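Local coordinates for GGDEF family protein (Caulobacter vibrioides, PDB 3U2A) that is of unknown function but carries a PdeA-like PAS domain, a small antiparallel-sheet fold of a superfamily widely used in sensing and signalling, at residues 101-104 against 109-112; 26-31 against 35-40; 57-62 against 73-78. All coordinates share one frame; numbering follows the deposited sequence.

Along the chain, contact 2 closes first, then contact 3, then contact 1. Contacts 1 and 2 are both beta hairpins of the same antiparallel sheet, and strands 25-30 and 109-113 lie side by side in it. Their centres are about 10 Å apart. Contact 3 joins helix 56-62 to the end of helix 68-75. Its centre lies about 11 Å from that of contact 2 and about 14 Å from that of contact 1. Trp27, Trp29 and Leu36 of contact 2 and Trp102 of contact 1 meet its residues. Ala110 and Ile28 lie on the other sheet face, which packs against the second subunit. The sheet thus serves both the domain core and the dimer.

Contact 1: residues 101-104 against 109-112; sequences VWLE and AAGV
Trp102 lays one face of its indole over the methyl of Ala109. Ala109 CB sits 3.6 Å from the centroid of the Trp102 five-membered ring, 17° off the ring normal. This is a CH-pi contact. The closest ring atom is Trp102 CE2, 3.5 Å from Ala109 CB. Trp102 CG stands beside its own backbone N (chi1 -73°), which turns a ring face to Ala109 CB. The two residues form an antiparallel non-hydrogen-bonded pair. Next to it, Val101 and Ala110 form a hydrogen-bonded pair. Val101 N gives a bond of 3.0 Å to Ala110 O, and Ala110 N returns one of 3.1 Å to Val101 O. Val101 O also receives a CA-H...O contact from Ala109 CA. Leu103 follows the strand, yet its CD1 reaches to 4.1 Å from Ala110 CB. Val101, Leu103 and Ala110 all pack on Ala21 of the second subunit. On the sheet face that carries Trp102, Ala109 also touches Trp27 of strand 25-30. The indole stands up from the sheet. The small methyl of Ala110 probably allows the close approach of that Ala21 on the other side. The side-chain packing is apolar, while the polar pairing comes from the backbone of this PAS-domain hairpin.

Contact 2: residues 26-31 against 35-40; sequences LWIWEP and RLRLNG
Arg35 and Glu30 form the pair nearest the turn. Glu30 N bonds to Arg35 O at 2.9 Å, while the return bond from Arg35 N to Glu30 O is longer, at 3.3 Å. Trp29 CE3 also approaches Arg35 O, at 3.4 Å. Leu36 comes next, in a non-hydrogen-bonded pair with Trp29. Its backbone N meets the edge of the Trp29 ring, near the ring plane. Its CD1 lies 3.9 Å from Trp29 CB and also touches Trp27. The indole NE1 of Trp29 bonds to Leu75 O, which ties the hairpin to the end of helix 68-75. Arg37 lies on the opposite face and pairs with Ile28 through two backbone bonds. Its chain bends beyond CG (chi3 67°), and this carries the guanidinium nearer the neighbouring strand, beside Ile28. Arg37 NH1 makes a salt bridge of 2.8 Å to Glu30 OE2. The hydrogen bond within it is weak, with an angle of 119° at the proton, and the carboxylate and guanidinium planes are 64° apart. Ile28 CD1 rests over one face of the guanidinium, 3.9 Å from Arg37 NH1. Arg37 NH2 bonds to Ile9 O of the second subunit, and Thr33 OG1 holds Glu30 OE1. Leu38 returns to the tryptophan face, where its CD2 packs 3.8 Å from Trp27 CB. Asn39 O then accepts a nearly straight bond from Leu26 N, 2.7 Å long. The Asn39 side chain packs on helix 12-22 and on Trp10 of the second subunit. One face of the hairpin is therefore largely apolar and faces the PAS core, with the indole N-H of Trp29 satisfied. The other mixes Leu26 and Ile28 with the Glu30-Arg37 ion pair, in which the carboxylate probably steadies an arginine used at the dimer interface.

Contact 3: residues 57-62 against 73-78; sequences AAFRAL and EVLKPR
Arg78 NH2 reaches two oxygens of Glu73 at once. Its bond to the backbone Glu73 O is 2.9 Å long and uses a lone pair in the carbonyl plane. Its salt bridge to Glu73 OE1 is 2.8 Å, and here the nitrogen comes from above the carboxylate plane. Lys76 NZ takes the other oxygen, Glu73 OE2, from the syn side. This network lies within 73-78 and links the helix end to the loop after it. Between the two segments the packing is apolar. Phe59 points its ring at the other helix, with CG anti to the backbone N (chi1 174°). Leu75 comes from the other helix, running antiparallel alongside Phe59, and sets CD2 over one face of the ring, offset toward the rim. That methyl is 4.2 Å from the Phe59 centroid, a CH-pi contact. Leu75 CD1 comes closer still, 3.6 Å from Phe59 CD2. The side chains of Val74 and Phe59 run nearly perpendicular, with Val74 CB 3.9 Å from Phe59 CZ. Arg60 lays a guanidinium face on Leu75 CD1, while its NE forms a salt bridge with Glu72. Beyond the two helices, Phe59 meets Trp98 of strand 98-102 edge-to-face and also touches the Phe88 ring. Val74 packs on Trp98 and on Ala86 of strand 83-86, so both helices rest against the sheet.

Contact 1: residues 101-104 against 109-112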
loop_
_atom_site.group_PDB
_atom_site.type_symbol
_atom_site.label_atom_id
_atom_site.label_comp_id
_atom_site.label_asym_id
_atom_site.label_seq_id
_atom_site.Cartn_x
_atom_site.Cartn_y
_atom_site.Cartn_z
ATOM N N VAL A 101 -11.446 3.833 2.008
ATOM C CA VAL A 101 -12.885 3.662 2.201
ATOM C C VAL A 101 -13.265 4.135 3.596
ATOM O O VAL A 101 -12.423 4.140 4.503
ATOM C CB VAL A 101 -13.305 2.151 1.991
ATOM C CG1 VAL A 101 -13.057 1.340 3.223
ATOM C CG2 VAL A 101 -14.768 2.028 1.599
ATOM N N TRP A 102 -14.528 4.529 3.760
ATOM C CA TRP A 102 -15.104 4.764 5.075
ATOM C C TRP A 102 -15.411 3.410 5.729
ATOM O O TRP A 102 -16.037 2.528 5.127
ATOM C CB TRP A 102 -16.292 5.753 5.000
ATOM C CG TRP A 102 -15.723 7.122 4.762
ATOM C CD1 TRP A 102 -15.288 7.635 3.574
ATOM C CD2 TRP A 102 -15.403 8.096 5.760
ATOM N NE1 TRP A 102 -14.735 8.888 3.768
ATOM C CE2 TRP A 102 -14.792 9.191 5.100
ATOM C CE3 TRP A 102 -15.576 8.152 7.151
ATOM C CZ2 TRP A 102 -14.354 10.330 5.783
ATOM C CZ3 TRP A 102 -15.142 9.288 7.833
ATOM C CH2 TRP A 102 -14.548 10.363 7.146
ATOM N N LEU A 103 -14.890 3.243 6.940
ATOM C CA LEU A 103 -14.932 1.961 7.647
ATOM C C LEU A 103 -16.310 1.658 8.237
ATOM O O LEU A 103 -17.187 2.520 8.270
ATOM C CB LEU A 103 -13.841 1.914 8.725
ATOM C CG LEU A 103 -12.419 2.202 8.223
ATOM C CD1 LEU A 103 -11.427 2.187 9.359
ATOM C CD2 LEU A 103 -11.994 1.221 7.113
ATOM N N GLU A 104 -16.501 0.414 8.678
ATOM C CA GLU A 104 -17.779 -0.009 9.236
ATOM C C GLU A 104 -18.014 0.453 10.675
ATOM O O GLU A 104 -19.148 0.701 11.086
ATOM C CB GLU A 104 -17.897 -1.535 9.139
ATOM C CG GLU A 104 -17.968 -2.041 7.713
ATOM C CD GLU A 104 -19.165 -1.478 6.966
ATOM O OE1 GLU A 104 -20.310 -1.699 7.416
ATOM O OE2 GLU A 104 -18.959 -0.816 5.932
ATOM N N ALA A 109 -12.198 6.842 8.154
ATOM C CA ALA A 109 -11.738 6.357 6.848
ATOM C C ALA A 109 -10.284 5.910 6.948
ATOM O O ALA A 109 -9.548 6.353 7.824
ATOM C CB ALA A 109 -11.891 7.451 5.786
ATOM N N ALA A 110 -9.877 5.022 6.058
ATOM C CA ALA A 110 -8.489 4.556 6.029
ATOM C C ALA A 110 -8.102 4.181 4.609
ATOM O O ALA A 110 -8.968 3.944 3.774
ATOM C CB ALA A 110 -8.323 3.350 6.968
ATOM N N GLY A 111 -6.805 4.088 4.335
ATOM C CA GLY A 111 -6.380 3.654 3.025
ATOM C C GLY A 111 -4.903 3.815 2.786
ATOM O O GLY A 111 -4.100 3.844 3.733
ATOM N N VAL A 112 -4.567 3.901 1.502
ATOM C CA VAL A 112 -3.184 4.052 1.047
ATOM C C VAL A 112 -2.983 5.388 0.338
ATOM O O VAL A 112 -3.931 5.971 -0.219
ATOM C CB VAL A 112 -2.761 2.868 0.117
ATOM C CG1 VAL A 112 -1.421 3.134 -0.576
ATOM C CG2 VAL A 112 -2.663 1.589 0.919
#

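Contact 2: residues 26-31 against 35-40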
loop_
_atom_site.group_PDB
_atom_site.type_symbol
_atom_site.label_atom_id
_atom_site.label_comp_id
_atom_site.label_asym_id
_atom_site.label_seq_id
_atom_site.Cartn_x
_atom_site.Cartn_y
_atom_site.Cartn_z
ATOM N N LEU A 26 0.376 4.480 4.652
ATOM C CA LEU A 26 -0.974 4.161 5.075
ATOM C C LEU A 26 -1.522 5.344 5.866
ATOM O O LEU A 26 -0.769 6.062 6.513
ATOM C CB LEU A 26 -0.966 2.895 5.927
ATOM C CG LEU A 26 -0.332 1.637 5.307
ATOM C CD1 LEU A 26 -0.338 0.469 6.294
ATOM C CD2 LEU A 26 -1.045 1.254 4.000
ATOM N N TRP A 27 -2.830 5.548 5.802
ATOM C CA TRP A 27 -3.466 6.652 6.515
ATOM C C TRP A 27 -4.768 6.199 7.156
ATOM O O TRP A 27 -5.459 5.291 6.644
ATOM C CB TRP A 27 -3.701 7.864 5.591
ATOM C CG TRP A 27 -4.565 7.575 4.366
ATOM C CD1 TRP A 27 -4.135 7.149 3.146
ATOM C CD2 TRP A 27 -5.991 7.708 4.266
ATOM N NE1 TRP A 27 -5.207 6.995 2.289
ATOM C CE2 TRP A 27 -6.355 7.342 2.944
ATOM C CE3 TRP A 27 -6.997 8.105 5.159
ATOM C CZ2 TRP A 27 -7.686 7.352 2.497
ATOM C CZ3 TRP A 27 -8.326 8.120 4.713
ATOM C CH2 TRP A 27 -8.659 7.740 3.395
ATOM N N ILE A 28 -5.067 6.817 8.300
ATOM C CA ILE A 28 -6.368 6.713 8.949
ATOM C C ILE A 28 -6.836 8.126 9.288
ATOM O O ILE A 28 -6.075 8.917 9.847
ATOM C CB ILE A 28 -6.326 5.830 10.221
ATOM C CG1 ILE A 28 -5.977 4.380 9.853
ATOM C CG2 ILE A 28 -7.677 5.863 10.949
ATOM C CD1 ILE A 28 -5.653 3.493 11.030
ATOM N N TRP A 29 -8.086 8.424 8.937
ATOM C CA TRP A 29 -8.682 9.738 9.185
ATOM C C TRP A 29 -9.846 9.598 10.162
ATOM O O TRP A 29 -10.786 8.816 9.940
ATOM C CB TRP A 29 -9.092 10.406 7.853
ATOM C CG TRP A 29 -10.044 11.582 7.995
ATOM C CD1 TRP A 29 -11.257 11.744 7.369
ATOM C CD2 TRP A 29 -9.853 12.748 8.804
ATOM N NE1 TRP A 29 -11.833 12.935 7.753
ATOM C CE2 TRP A 29 -10.990 13.569 8.631
ATOM C CE3 TRP A 29 -8.832 13.179 9.664
ATOM C CZ2 TRP A 29 -11.134 14.796 9.290
ATOM C CZ3 TRP A 29 -8.974 14.395 10.315
ATOM C CH2 TRP A 29 -10.120 15.190 10.126
ATOM N N GLU A 30 -9.756 10.319 11.273
ATOM C CA GLU A 30 -10.781 10.246 12.318
ATOM C C GLU A 30 -11.374 11.631 12.546
ATOM O O GLU A 30 -10.830 12.411 13.347
ATOM C CB GLU A 30 -10.176 9.751 13.636
ATOM C CG GLU A 30 -9.591 8.349 13.617
ATOM C CD GLU A 30 -8.796 8.034 14.889
ATOM O OE1 GLU A 30 -8.786 8.867 15.834
ATOM O OE2 GLU A 30 -8.169 6.958 14.937
ATOM N N PRO A 31 -12.478 11.961 11.844
ATOM C CA PRO A 31 -13.046 13.301 12.005
ATOM C C PRO A 31 -13.506 13.612 13.433
ATOM O O PRO A 31 -13.472 14.769 13.830
ATOM C CB PRO A 31 -14.230 13.323 11.021
ATOM C CG PRO A 31 -14.457 11.905 10.627
ATOM C CD PRO A 31 -13.151 11.199 10.779
ATOM N N ARG A 35 -7.973 13.907 13.812
ATOM C CA ARG A 35 -6.661 13.276 13.725
ATOM C C ARG A 35 -6.509 12.503 12.419
ATOM O O ARG A 35 -7.273 11.559 12.157
ATOM C CB ARG A 35 -6.437 12.314 14.905
ATOM C CG ARG A 35 -6.298 12.975 16.272
ATOM C CD ARG A 35 -5.963 11.934 17.346
ATOM N NE ARG A 35 -5.810 12.526 18.674
ATOM C CZ ARG A 35 -6.564 12.210 19.721
ATOM N NH1 ARG A 35 -7.513 11.296 19.600
ATOM N NH2 ARG A 35 -6.361 12.801 20.892
ATOM N N LEU A 36 -5.529 12.908 11.607
ATOM C CA LEU A 36 -5.104 12.137 10.443
ATOM C C LEU A 36 -3.783 11.467 10.829
ATOM O O LEU A 36 -2.815 12.140 11.198
ATOM C CB LEU A 36 -4.904 13.038 9.209
ATOM C CG LEU A 36 -4.322 12.312 7.982
ATOM C CD1 LEU A 36 -5.389 11.453 7.308
ATOM C CD2 LEU A 36 -3.716 13.293 7.007
ATOM N N ARG A 37 -3.738 10.145 10.763
ATOM C CA ARG A 37 -2.507 9.414 11.070
ATOM C C ARG A 37 -1.865 8.835 9.819
ATOM O O ARG A 37 -2.565 8.340 8.930
ATOM C CB ARG A 37 -2.793 8.301 12.088
ATOM C CG ARG A 37 -3.140 8.818 13.489
ATOM C CD ARG A 37 -4.203 7.947 14.158
ATOM N NE ARG A 37 -3.728 6.612 14.452
ATOM C CZ ARG A 37 -4.494 5.524 14.514
ATOM N NH1 ARG A 37 -5.807 5.577 14.277
ATOM N NH2 ARG A 37 -3.937 4.364 14.794
ATOM N N LEU A 38 -0.532 8.902 9.763
ATOM C CA LEU A 38 0.248 8.333 8.661
ATOM C C LEU A 38 1.305 7.338 9.139
ATOM O O LEU A 38 1.894 7.507 10.214
ATOM C CB LEU A 38 0.929 9.446 7.863
ATOM C CG LEU A 38 0.027 10.314 6.999
ATOM C CD1 LEU A 38 0.723 11.645 6.714
ATOM C CD2 LEU A 38 -0.316 9.594 5.699
ATOM N N ASN A 39 1.530 6.302 8.331
ATOM C CA ASN A 39 2.552 5.295 8.584
ATOM C C ASN A 39 3.179 4.850 7.262
ATOM O O ASN A 39 2.470 4.517 6.316
ATOM C CB ASN A 39 1.936 4.089 9.298
ATOM C CG ASN A 39 2.976 3.117 9.806
ATOM O OD1 ASN A 39 2.935 1.928 9.487
ATOM N ND2 ASN A 39 3.912 3.613 10.616
ATOM N N GLY A 40 4.504 4.837 7.205
ATOM C CA GLY A 40 5.212 4.390 6.005
ATOM C C GLY A 40 6.020 5.509 5.390
ATOM O O GLY A 40 6.617 6.314 6.107
#

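Contact 3: residues 57-62 against 73-78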
loop_
_atom_site.group_PDB
_atom_site.type_symbol
_atom_site.label_atom_id
_atom_site.label_comp_id
_atom_site.label_asym_id
_atom_site.label_seq_id
_atom_site.Cartn_x
_atom_site.Cartn_y
_atom_site.Cartn_z
ATOM N N ALA A 57 -6.567 20.825 9.577
ATOM C CA ALA A 57 -6.028 22.123 9.157
ATOM C C ALA A 57 -4.602 22.025 8.624
ATOM O O ALA A 57 -4.281 22.652 7.614
ATOM C CB ALA A 57 -6.109 23.132 10.284
ATOM N N ALA A 58 -3.758 21.233 9.290
ATOM C CA ALA A 58 -2.378 21.012 8.861
ATOM C C ALA A 58 -2.337 20.323 7.490
ATOM O O ALA A 58 -1.519 20.664 6.628
ATOM C CB ALA A 58 -1.612 20.198 9.908
ATOM N N PHE A 59 -3.226 19.351 7.313
ATOM C CA PHE A 59 -3.380 18.615 6.068
ATOM C C PHE A 59 -3.737 19.578 4.919
ATOM O O PHE A 59 -3.061 19.595 3.875
ATOM C CB PHE A 59 -4.445 17.527 6.271
ATOM C CG PHE A 59 -4.827 16.771 5.015
ATOM C CD1 PHE A 59 -4.145 15.616 4.650
ATOM C CD2 PHE A 59 -5.896 17.199 4.221
ATOM C CE1 PHE A 59 -4.512 14.894 3.509
ATOM C CE2 PHE A 59 -6.261 16.494 3.083
ATOM C CZ PHE A 59 -5.567 15.339 2.726
ATOM N N ARG A 60 -4.772 20.393 5.117
ATOM C CA ARG A 60 -5.196 21.361 4.080
ATOM C C ARG A 60 -4.090 22.356 3.741
ATOM O O ARG A 60 -3.898 22.707 2.569
ATOM C CB ARG A 60 -6.428 22.122 4.523
ATOM C CG ARG A 60 -7.650 21.272 4.703
ATOM C CD ARG A 60 -8.804 22.126 5.175
ATOM N NE ARG A 60 -9.952 21.297 5.520
ATOM C CZ ARG A 60 -10.420 21.136 6.754
ATOM N NH1 ARG A 60 -9.861 21.767 7.780
ATOM N NH2 ARG A 60 -11.467 20.352 6.958
ATOM N N ALA A 61 -3.358 22.791 4.767
ATOM C CA ALA A 61 -2.302 23.790 4.620
ATOM C C ALA A 61 -1.120 23.282 3.793
ATOM O O ALA A 61 -0.430 24.062 3.148
ATOM C CB ALA A 61 -1.829 24.276 5.994
ATOM N N LEU A 62 -0.902 21.973 3.802
ATOM C CA LEU A 62 0.201 21.379 3.068
ATOM C C LEU A 62 -0.116 21.164 1.586
ATOM O O LEU A 62 0.792 21.144 0.762
ATOM C CB LEU A 62 0.649 20.062 3.723
ATOM C CG LEU A 62 2.034 19.541 3.288
ATOM C CD1 LEU A 62 3.158 20.480 3.721
ATOM C CD2 LEU A 62 2.280 18.141 3.805
ATOM N N GLU A 73 -11.494 16.035 -0.567
ATOM C CA GLU A 73 -12.148 14.761 -0.889
ATOM C C GLU A 73 -11.676 13.610 0.009
ATOM O O GLU A 73 -12.412 12.639 0.204
ATOM C CB GLU A 73 -11.988 14.401 -2.369
ATOM C CG GLU A 73 -12.730 15.336 -3.339
ATOM C CD GLU A 73 -14.227 15.392 -3.080
ATOM O OE1 GLU A 73 -14.855 14.322 -2.994
ATOM O OE2 GLU A 73 -14.777 16.506 -2.955
ATOM N N VAL A 74 -10.459 13.717 0.555
ATOM C CA VAL A 74 -9.991 12.779 1.575
ATOM C C VAL A 74 -10.752 12.941 2.911
ATOM O O VAL A 74 -11.205 11.946 3.495
ATOM C CB VAL A 74 -8.453 12.870 1.811
ATOM C CG1 VAL A 74 -8.018 11.866 2.879
ATOM C CG2 VAL A 74 -7.682 12.637 0.509
ATOM N N LEU A 75 -10.901 14.187 3.370
ATOM C CA LEU A 75 -11.414 14.498 4.721
ATOM C C LEU A 75 -12.930 14.499 4.849
ATOM O O LEU A 75 -13.446 14.311 5.958
ATOM C CB LEU A 75 -10.928 15.871 5.183
ATOM C CG LEU A 75 -9.424 16.171 5.146
ATOM C CD1 LEU A 75 -9.211 17.648 5.460
ATOM C CD2 LEU A 75 -8.665 15.289 6.133
ATOM N N LYS A 76 -13.626 14.735 3.736
ATOM C CA LYS A 76 -15.091 14.805 3.720
ATOM C C LYS A 76 -15.698 13.546 4.314
ATOM O O LYS A 76 -15.439 12.457 3.814
ATOM C CB LYS A 76 -15.613 14.963 2.287
ATOM C CG LYS A 76 -15.712 16.393 1.834
ATOM C CD LYS A 76 -16.485 16.494 0.531
ATOM C CE LYS A 76 -16.230 17.847 -0.109
ATOM N NZ LYS A 76 -16.701 17.872 -1.513
ATOM N N PRO A 77 -16.521 13.684 5.375
ATOM C CA PRO A 77 -17.147 12.466 5.923
ATOM C C PRO A 77 -18.095 11.825 4.920
ATOM O O PRO A 77 -18.716 12.522 4.106
ATOM C CB PRO A 77 -17.928 12.978 7.149
ATOM C CG PRO A 77 -17.359 14.316 7.457
ATOM C CD PRO A 77 -16.851 14.883 6.165
ATOM N N ARG A 78 -18.169 10.501 4.956
ATOM C CA ARG A 78 -19.066 9.757 4.085
ATOM C C ARG A 78 -19.621 8.576 4.864
ATOM O O ARG A 78 -19.086 8.196 5.916
ATOM C CB ARG A 78 -18.335 9.246 2.833
ATOM C CG ARG A 78 -17.689 10.330 1.953
ATOM C CD ARG A 78 -16.861 9.754 0.817
ATOM N NE ARG A 78 -15.865 10.741 0.368
ATOM C CZ ARG A 78 -16.069 11.660 -0.574
ATOM N NH1 ARG A 78 -17.232 11.728 -1.227
ATOM N NH2 ARG A 78 -15.094 12.514 -0.877
#